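Local coordinates for uncharacterized protein (Porphyromonas gingivalis, PDB 1ZBS), which is of unknown function but is probably an ATP-dependent sugar kinase that phosphorylates N-acetylglucosamine, at residues G100-L105 with N121-D126; E110-I115 with R226-Y231. One frame throughout, in Å; residues are numbered along the deposited sequence.

Contact 1 (G100-L105 with N121-D126); sequences GAARAL and NSCLFD
Phe125 reaches from the strand to the helix and lays one face of its ring against the methyl of Ala102. Its side chain can be followed outward atom by atom. Phe125 CB lies 4.1 Å from Ala102 CB, at the margin of the contact. CG comes nearest, with Phe125 CG and Ala102 CB 3.7 Å apart. Phe125 CD2 and CD1 then pass the same methyl, the former 3.9 Å from Ala102 CB, and Phe125 CE1 lies near the carbonyl oxygen of Ala102. At the tip, CZ meets the first part of the Arg103 chain obliquely, with Phe125 CZ 4.3 Å from Arg103 CG. The geometry is that of a CH-pi contact: the methyl stands 17° off the ring normal, displaced toward the rim. What carries the ring there is a chi1 of -164°, which sets CG opposite the backbone N and lets the ring extend over the helix surface. Cys123, two residues back on the same side of the strand, adds a looser touch, Cys123 SG to Ala102 CB at 4.2 Å. The polar end of Arg103 takes no part in this packing and is hydrogen-bonded through NH2 to Tyr66 OH. Ala102 also rests on Ala113 of the adjoining strand 111-116, and so lies between Phe125, Cys123 and Ala113. The short axes approach to 9.6 Å at a crossing angle of -53°. This is a helix packed on one face of a five-stranded mixed sheet of order 3-2-1-4-5, the core arrangement of an ASKHA domain.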
ATOM      1  N   GLY A 100     -20.696   1.988 -16.896  1.00 31.80           N
ATOM      2  CA  GLY A 100     -21.295   0.744 -17.331  1.00 29.50           C
ATOM      3  C   GLY A 100     -22.046   0.105 -16.180  1.00 28.17           C
ATOM      4  O   GLY A 100     -23.100  -0.500 -16.370  1.00 29.05           O
ATOM      5  N   ALA A 101     -21.510   0.246 -14.973  1.00 26.69           N
ATOM      6  CA  ALA A 101     -22.158  -0.327 -13.806  1.00 27.66           C
ATOM      7  C   ALA A 101     -23.445   0.416 -13.485  1.00 29.07           C
ATOM      8  O   ALA A 101     -24.467  -0.199 -13.196  1.00 30.14           O
ATOM      9  CB  ALA A 101     -21.220  -0.301 -12.608  1.00 24.67           C
ATOM     10  N   ALA A 102     -23.404   1.741 -13.545  1.00 31.57           N
ATOM     11  CA  ALA A 102     -24.590   2.528 -13.244  1.00 33.34           C
ATOM     12  C   ALA A 102     -25.699   2.250 -14.245  1.00 34.33           C
ATOM     13  O   ALA A 102     -26.869   2.161 -13.873  1.00 35.13           O
ATOM     14  CB  ALA A 102     -24.252   4.014 -13.233  1.00 34.29           C
ATOM     15  N   ARG A 103     -25.339   2.119 -15.519  1.00 35.59           N
ATOM     16  CA  ARG A 103     -26.335   1.846 -16.546  1.00 36.16           C
ATOM     17  C   ARG A 103     -26.966   0.479 -16.362  1.00 36.44           C
ATOM     18  O   ARG A 103     -28.156   0.289 -16.632  1.00 37.23           O
ATOM     19  CB  ARG A 103     -25.715   1.943 -17.940  1.00 35.28           C
ATOM     20  CG  ARG A 103     -25.552   3.366 -18.433  1.00 36.94           C
ATOM     21  CD  ARG A 103     -24.909   3.403 -19.805  1.00 36.56           C
ATOM     22  NE  ARG A 103     -24.892   4.752 -20.351  1.00 39.66           N
ATOM     23  CZ  ARG A 103     -24.282   5.096 -21.479  1.00 40.74           C
ATOM     24  NH1 ARG A 103     -24.321   6.357 -21.897  1.00 43.00           N
ATOM     25  NH2 ARG A 103     -23.627   4.188 -22.187  1.00 40.72           N
ATOM     26  N   ALA A 104     -26.172  -0.477 -15.896  1.00 38.21           N
ATOM     27  CA  ALA A 104     -26.670  -1.834 -15.686  1.00 38.01           C
ATOM     28  C   ALA A 104     -27.530  -1.953 -14.432  1.00 38.62           C
ATOM     29  O   ALA A 104     -28.524  -2.670 -14.436  1.00 40.68           O
ATOM     30  CB  ALA A 104     -25.499  -2.805 -15.610  1.00 35.60           C
ATOM     31  N   LEU A 105     -27.154  -1.239 -13.374  1.00 38.87           N
ATOM     32  CA  LEU A 105     -27.884  -1.294 -12.107  1.00 39.12           C
ATOM     33  C   LEU A 105     -29.011  -0.279 -11.983  1.00 39.13           C
ATOM     34  O   LEU A 105     -30.082  -0.582 -11.457  1.00 39.45           O
ATOM     35  CB  LEU A 105     -26.917  -1.087 -10.942  1.00 38.30           C
ATOM     36  CG  LEU A 105     -25.815  -2.124 -10.749  1.00 40.59           C
ATOM     37  CD1 LEU A 105     -24.833  -1.655  -9.684  1.00 39.61           C
ATOM     38  CD2 LEU A 105     -26.436  -3.450 -10.370  1.00 40.23           C
ATOM     39  N   ASN A 121     -15.083   1.494  -6.239  1.00 20.70           N
ATOM     40  CA  ASN A 121     -15.442   2.709  -6.933  1.00 23.27           C
ATOM     41  C   ASN A 121     -16.894   3.104  -6.606  1.00 24.08           C
ATOM     42  O   ASN A 121     -17.671   2.284  -6.119  1.00 23.18           O
ATOM     43  CB  ASN A 121     -15.260   2.495  -8.442  1.00 23.58           C
ATOM     44  CG  ASN A 121     -14.973   3.782  -9.178  1.00 25.79           C
ATOM     45  OD1 ASN A 121     -14.505   3.769 -10.324  1.00 25.98           O
ATOM     46  ND2 ASN A 121     -15.253   4.909  -8.526  1.00 21.57           N
ATOM     47  N   SER A 122     -17.253   4.363  -6.843  1.00 24.43           N
ATOM     48  CA  SER A 122     -18.619   4.812  -6.611  1.00 27.16           C
ATOM     49  C   SER A 122     -18.917   6.034  -7.465  1.00 27.68           C
ATOM     50  O   SER A 122     -18.002   6.697  -7.948  1.00 27.69           O
ATOM     51  CB  SER A 122     -18.874   5.143  -5.126  1.00 26.05           C
ATOM     52  OG  SER A 122     -18.181   6.305  -4.708  1.00 29.56           O
ATOM     53  N   CYS A 123     -20.204   6.314  -7.654  1.00 28.81           N
ATOM     54  CA  CYS A 123     -20.632   7.465  -8.432  1.00 29.52           C
ATOM     55  C   CYS A 123     -22.096   7.770  -8.164  1.00 29.70           C
ATOM     56  O   CYS A 123     -22.878   6.890  -7.797  1.00 29.66           O
ATOM     57  CB  CYS A 123     -20.465   7.197  -9.924  1.00 29.49           C
ATOM     58  SG  CYS A 123     -21.701   6.047 -10.583  1.00 30.90           S
ATOM     59  N   LEU A 124     -22.460   9.027  -8.351  1.00 30.39           N
ATOM     60  CA  LEU A 124     -23.838   9.438  -8.185  1.00 31.33           C
ATOM     61  C   LEU A 124     -24.327   9.484  -9.628  1.00 31.55           C
ATOM     62  O   LEU A 124     -23.722  10.158 -10.465  1.00 30.75           O
ATOM     63  CB  LEU A 124     -23.911  10.829  -7.552  1.00 30.67           C
ATOM     64  CG  LEU A 124     -25.107  11.193  -6.659  1.00 30.61           C
ATOM     65  CD1 LEU A 124     -25.340  12.701  -6.777  1.00 29.03           C
ATOM     66  CD2 LEU A 124     -26.358  10.436  -7.066  1.00 29.45           C
ATOM     67  N   PHE A 125     -25.391   8.740  -9.925  1.00 33.69           N
ATOM     68  CA  PHE A 125     -25.962   8.681 -11.278  1.00 33.07           C
ATOM     69  C   PHE A 125     -27.266   9.472 -11.278  1.00 32.76           C
ATOM     70  O   PHE A 125     -28.059   9.343 -10.352  1.00 31.79           O
ATOM     71  CB  PHE A 125     -26.258   7.222 -11.655  1.00 32.41           C
ATOM     72  CG  PHE A 125     -26.473   7.002 -13.127  1.00 32.95           C
ATOM     73  CD1 PHE A 125     -27.524   6.210 -13.584  1.00 32.81           C
ATOM     74  CD2 PHE A 125     -25.610   7.569 -14.059  1.00 32.45           C
ATOM     75  CE1 PHE A 125     -27.709   5.987 -14.953  1.00 33.20           C
ATOM     76  CE2 PHE A 125     -25.786   7.351 -15.428  1.00 32.44           C
ATOM     77  CZ  PHE A 125     -26.838   6.560 -15.873  1.00 32.70           C
ATOM     78  N   ASP A 126     -27.499  10.296 -12.298  1.00 36.25           N
ATOM     79  CA  ASP A 126     -28.744  11.072 -12.341  1.00 38.31           C
ATOM     80  C   ASP A 126     -29.754  10.424 -13.262  1.00 39.75           C
ATOM     81  O   ASP A 126     -30.849  10.951 -13.474  1.00 41.50           O
ATOM     82  CB  ASP A 126     -28.490  12.521 -12.774  1.00 40.27           C
ATOM     83  CG  ASP A 126     -28.202  12.669 -14.266  1.00 41.50           C
ATOM     84  OD1 ASP A 126     -27.829  13.798 -14.675  1.00 42.51           O
ATOM     85  OD2 ASP A 126     -28.345  11.692 -15.044  1.00 41.23           O
TER

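Contact 2 (E110-I115 with R226-Y231)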
ATOM      1  N   GLU A 110     -32.226   7.829 -11.428  1.00 50.88           N
ATOM      2  CA  GLU A 110     -31.236   8.415 -10.523  1.00 49.17           C
ATOM      3  C   GLU A 110     -30.830   7.419  -9.427  1.00 47.01           C
ATOM      4  O   GLU A 110     -31.644   6.610  -8.985  1.00 46.96           O
ATOM      5  CB  GLU A 110     -31.827   9.690  -9.903  1.00 49.61           C
ATOM      6  CG  GLU A 110     -30.948  10.361  -8.858  1.00 54.57           C
ATOM      7  CD  GLU A 110     -31.604  11.574  -8.211  1.00 56.02           C
ATOM      8  OE1 GLU A 110     -32.781  11.471  -7.790  1.00 57.68           O
ATOM      9  OE2 GLU A 110     -30.935  12.628  -8.106  1.00 56.71           O
ATOM     10  N   GLY A 111     -29.573   7.478  -8.991  1.00 44.78           N
ATOM     11  CA  GLY A 111     -29.117   6.568  -7.952  1.00 41.43           C
ATOM     12  C   GLY A 111     -27.613   6.541  -7.733  1.00 37.86           C
ATOM     13  O   GLY A 111     -26.864   7.260  -8.395  1.00 37.62           O
ATOM     14  N   ILE A 112     -27.170   5.712  -6.792  1.00 35.67           N
ATOM     15  CA  ILE A 112     -25.754   5.578  -6.486  1.00 33.54           C
ATOM     16  C   ILE A 112     -25.299   4.190  -6.885  1.00 33.39           C
ATOM     17  O   ILE A 112     -25.856   3.194  -6.423  1.00 32.94           O
ATOM     18  CB  ILE A 112     -25.482   5.778  -4.986  1.00 33.93           C
ATOM     19  CG1 ILE A 112     -25.827   7.212  -4.585  1.00 32.64           C
ATOM     20  CG2 ILE A 112     -24.018   5.463  -4.671  1.00 33.24           C
ATOM     21  CD1 ILE A 112     -25.842   7.449  -3.085  1.00 32.06           C
ATOM     22  N   ALA A 113     -24.295   4.132  -7.757  1.00 32.54           N
ATOM     23  CA  ALA A 113     -23.756   2.862  -8.238  1.00 30.80           C
ATOM     24  C   ALA A 113     -22.349   2.639  -7.696  1.00 30.05           C
ATOM     25  O   ALA A 113     -21.485   3.519  -7.775  1.00 29.48           O
ATOM     26  CB  ALA A 113     -23.742   2.849  -9.769  1.00 30.76           C
ATOM     27  N   CYS A 114     -22.121   1.446  -7.156  1.00 30.16           N
ATOM     28  CA  CYS A 114     -20.823   1.111  -6.577  1.00 29.27           C
ATOM     29  C   CYS A 114     -20.232  -0.172  -7.118  1.00 27.23           C
ATOM     30  O   CYS A 114     -20.948  -1.121  -7.436  1.00 28.91           O
ATOM     31  CB  CYS A 114     -20.935   0.966  -5.064  1.00 26.63           C
ATOM     32  SG  CYS A 114     -21.669   2.340  -4.232  1.00 30.21           S
ATOM     33  N   ILE A 115     -18.912  -0.192  -7.213  1.00 27.87           N
ATOM     34  CA  ILE A 115     -18.208  -1.372  -7.675  1.00 24.84           C
ATOM     35  C   ILE A 115     -17.374  -1.912  -6.520  1.00 25.31           C
ATOM     36  O   ILE A 115     -16.698  -1.159  -5.822  1.00 24.07           O
ATOM     37  CB  ILE A 115     -17.289  -1.051  -8.854  1.00 26.42           C
ATOM     38  CG1 ILE A 115     -18.124  -0.552 -10.040  1.00 23.63           C
ATOM     39  CG2 ILE A 115     -16.484  -2.295  -9.229  1.00 27.81           C
ATOM     40  CD1 ILE A 115     -17.317  -0.250 -11.284  1.00 22.92           C
ATOM     41  N   ARG A 226     -16.330   6.917   3.408  1.00 28.67           N
ATOM     42  CA  ARG A 226     -15.500   7.744   2.533  1.00 28.15           C
ATOM     43  C   ARG A 226     -15.863   7.743   1.056  1.00 27.30           C
ATOM     44  O   ARG A 226     -15.211   8.422   0.259  1.00 27.18           O
ATOM     45  CB  ARG A 226     -14.050   7.309   2.672  1.00 29.79           C
ATOM     46  CG  ARG A 226     -13.634   7.108   4.110  1.00 33.67           C
ATOM     47  CD  ARG A 226     -12.598   6.013   4.204  1.00 36.52           C
ATOM     48  NE  ARG A 226     -11.292   6.429   3.715  1.00 39.41           N
ATOM     49  CZ  ARG A 226     -10.307   6.854   4.504  1.00 40.84           C
ATOM     50  NH1 ARG A 226     -10.487   6.920   5.816  1.00 40.65           N
ATOM     51  NH2 ARG A 226      -9.130   7.184   3.985  1.00 39.89           N
ATOM     52  N   ASN A 227     -16.890   6.993   0.673  1.00 25.95           N
ATOM     53  CA  ASN A 227     -17.248   6.933  -0.742  1.00 27.31           C
ATOM     54  C   ASN A 227     -18.721   7.174  -1.067  1.00 28.50           C
ATOM     55  O   ASN A 227     -19.044   7.608  -2.173  1.00 32.08           O
ATOM     56  CB  ASN A 227     -16.809   5.576  -1.330  1.00 25.19           C
ATOM     57  CG  ASN A 227     -15.299   5.359  -1.250  1.00 24.83           C
ATOM     58  OD1 ASN A 227     -14.542   5.903  -2.050  1.00 24.02           O
ATOM     59  ND2 ASN A 227     -14.859   4.565  -0.277  1.00 24.33           N
ATOM     60  N   VAL A 228     -19.610   6.900  -0.117  1.00 28.82           N
ATOM     61  CA  VAL A 228     -21.046   7.072  -0.353  1.00 29.47           C
ATOM     62  C   VAL A 228     -21.694   8.206   0.451  1.00 30.72           C
ATOM     63  O   VAL A 228     -22.429   9.021  -0.104  1.00 27.91           O
ATOM     64  CB  VAL A 228     -21.815   5.757  -0.048  1.00 27.39           C
ATOM     65  CG1 VAL A 228     -23.312   5.952  -0.257  1.00 26.79           C
ATOM     66  CG2 VAL A 228     -21.293   4.647  -0.935  1.00 25.95           C
ATOM     67  N   LEU A 229     -21.432   8.258   1.752  1.00 32.80           N
ATOM     68  CA  LEU A 229     -22.034   9.292   2.577  1.00 35.86           C
ATOM     69  C   LEU A 229     -21.929  10.688   1.975  1.00 38.61           C
ATOM     70  O   LEU A 229     -22.919  11.427   1.902  1.00 39.33           O
ATOM     71  CB  LEU A 229     -21.411   9.297   3.966  1.00 35.48           C
ATOM     72  CG  LEU A 229     -21.790   8.123   4.865  1.00 36.07           C
ATOM     73  CD1 LEU A 229     -21.351   8.470   6.277  1.00 32.70           C
ATOM     74  CD2 LEU A 229     -23.300   7.868   4.826  1.00 34.91           C
ATOM     75  N   ARG A 230     -20.724  11.033   1.532  1.00 38.68           N
ATOM     76  CA  ARG A 230     -20.434  12.344   0.949  1.00 40.59           C
ATOM     77  C   ARG A 230     -21.336  12.772  -0.202  1.00 40.87           C
ATOM     78  O   ARG A 230     -21.294  13.926  -0.628  1.00 39.63           O
ATOM     79  CB  ARG A 230     -18.968  12.397   0.497  1.00 42.20           C
ATOM     80  CG  ARG A 230     -17.982  12.707   1.634  1.00 44.67           C
ATOM     81  CD  ARG A 230     -18.212  14.121   2.161  1.00 46.58           C
ATOM     82  NE  ARG A 230     -17.128  14.624   3.015  1.00 47.43           N
ATOM     83  CZ  ARG A 230     -16.983  15.910   3.339  1.00 47.04           C
ATOM     84  NH1 ARG A 230     -17.841  16.818   2.876  1.00 46.72           N
ATOM     85  NH2 ARG A 230     -16.004  16.291   4.144  1.00 46.08           N
ATOM     86  N   TYR A 231     -22.144  11.858  -0.727  1.00 42.36           N
ATOM     87  CA  TYR A 231     -23.030  12.250  -1.813  1.00 41.99           C
ATOM     88  C   TYR A 231     -24.253  12.947  -1.223  1.00 42.63           C
ATOM     89  O   TYR A 231     -24.966  13.662  -1.922  1.00 42.89           O
ATOM     90  CB  TYR A 231     -23.450  11.039  -2.650  1.00 40.82           C
ATOM     91  CG  TYR A 231     -22.333  10.421  -3.469  1.00 36.87           C
ATOM     92  CD1 TYR A 231     -21.442  11.220  -4.189  1.00 36.52           C
ATOM     93  CD2 TYR A 231     -22.172   9.037  -3.531  1.00 36.09           C
ATOM     94  CE1 TYR A 231     -20.416  10.657  -4.948  1.00 33.59           C
ATOM     95  CE2 TYR A 231     -21.149   8.460  -4.286  1.00 34.31           C
ATOM     96  CZ  TYR A 231     -20.275   9.277  -4.989  1.00 34.41           C
ATOM     97  OH  TYR A 231     -19.257   8.713  -5.722  1.00 34.79           O
TER
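Ile112 and Val228 meet through their methyl groups: Ile112 CD1 is 4.1 Å from Val228 CG1. The same CD1 reaches the Tyr231 ring obliquely, with Ile112 CD1 4.0 Å from Tyr231 CD2, while Ile112 CG2 lies 4.2 Å from both Tyr231 CD2 and CE2. Two branches of one isoleucine therefore bear on the ring. The other methyl of Val228 serves a second strand residue, with Val228 CG2 4.0 Å from Cys114 SG. In Val228, CG1 stands opposite the backbone N (chi1 178°), which directs CG1 to Ile112 and CG2 to Cys114.

In the next shell, Tyr231 N bonds to Val228 O, a local backbone bond that fixes the two contact residues relative to each other. Tyr231 OH pairs with Ser122 OG on the neighbouring strand, and Ser122 OG also bonds to Asn227 O. On the sheet side, Ile112 and Cys114 share backbone bonds with His239 of strand 238-241, and Leu238 touches Val228.

All four touching residues are buried, and across the two segments they meet through carbon and sulfur atoms alone. Cohesion between these segments thus rests on van der Waals and hydrophobic contact, with the tyrosine hydroxyl satisfied at the adjacent strand.

Contacts 1 and 2 lie on the two faces of one sheet, where strands 111-116 and 120-125 are antiparallel neighbours; Ala113 turns toward helix 97-105, whereas Ile112 and Cys114 turn toward 226-231. Their centres are 9 Å apart, and the probable hydrogen bond from Phe125 N to Gly111 O, 2.6 Å, joins the strands between them. Both are interior contacts of apolar character and both include a cysteine sulfur, but the first centres on a methyl over an aromatic face and the second on branched aliphatic groups and an obliquely met ring. Outward from the sheet they differ: contact 1 is bordered by helix 271-280, whereas residues flanking contact 2 reach the second subunit.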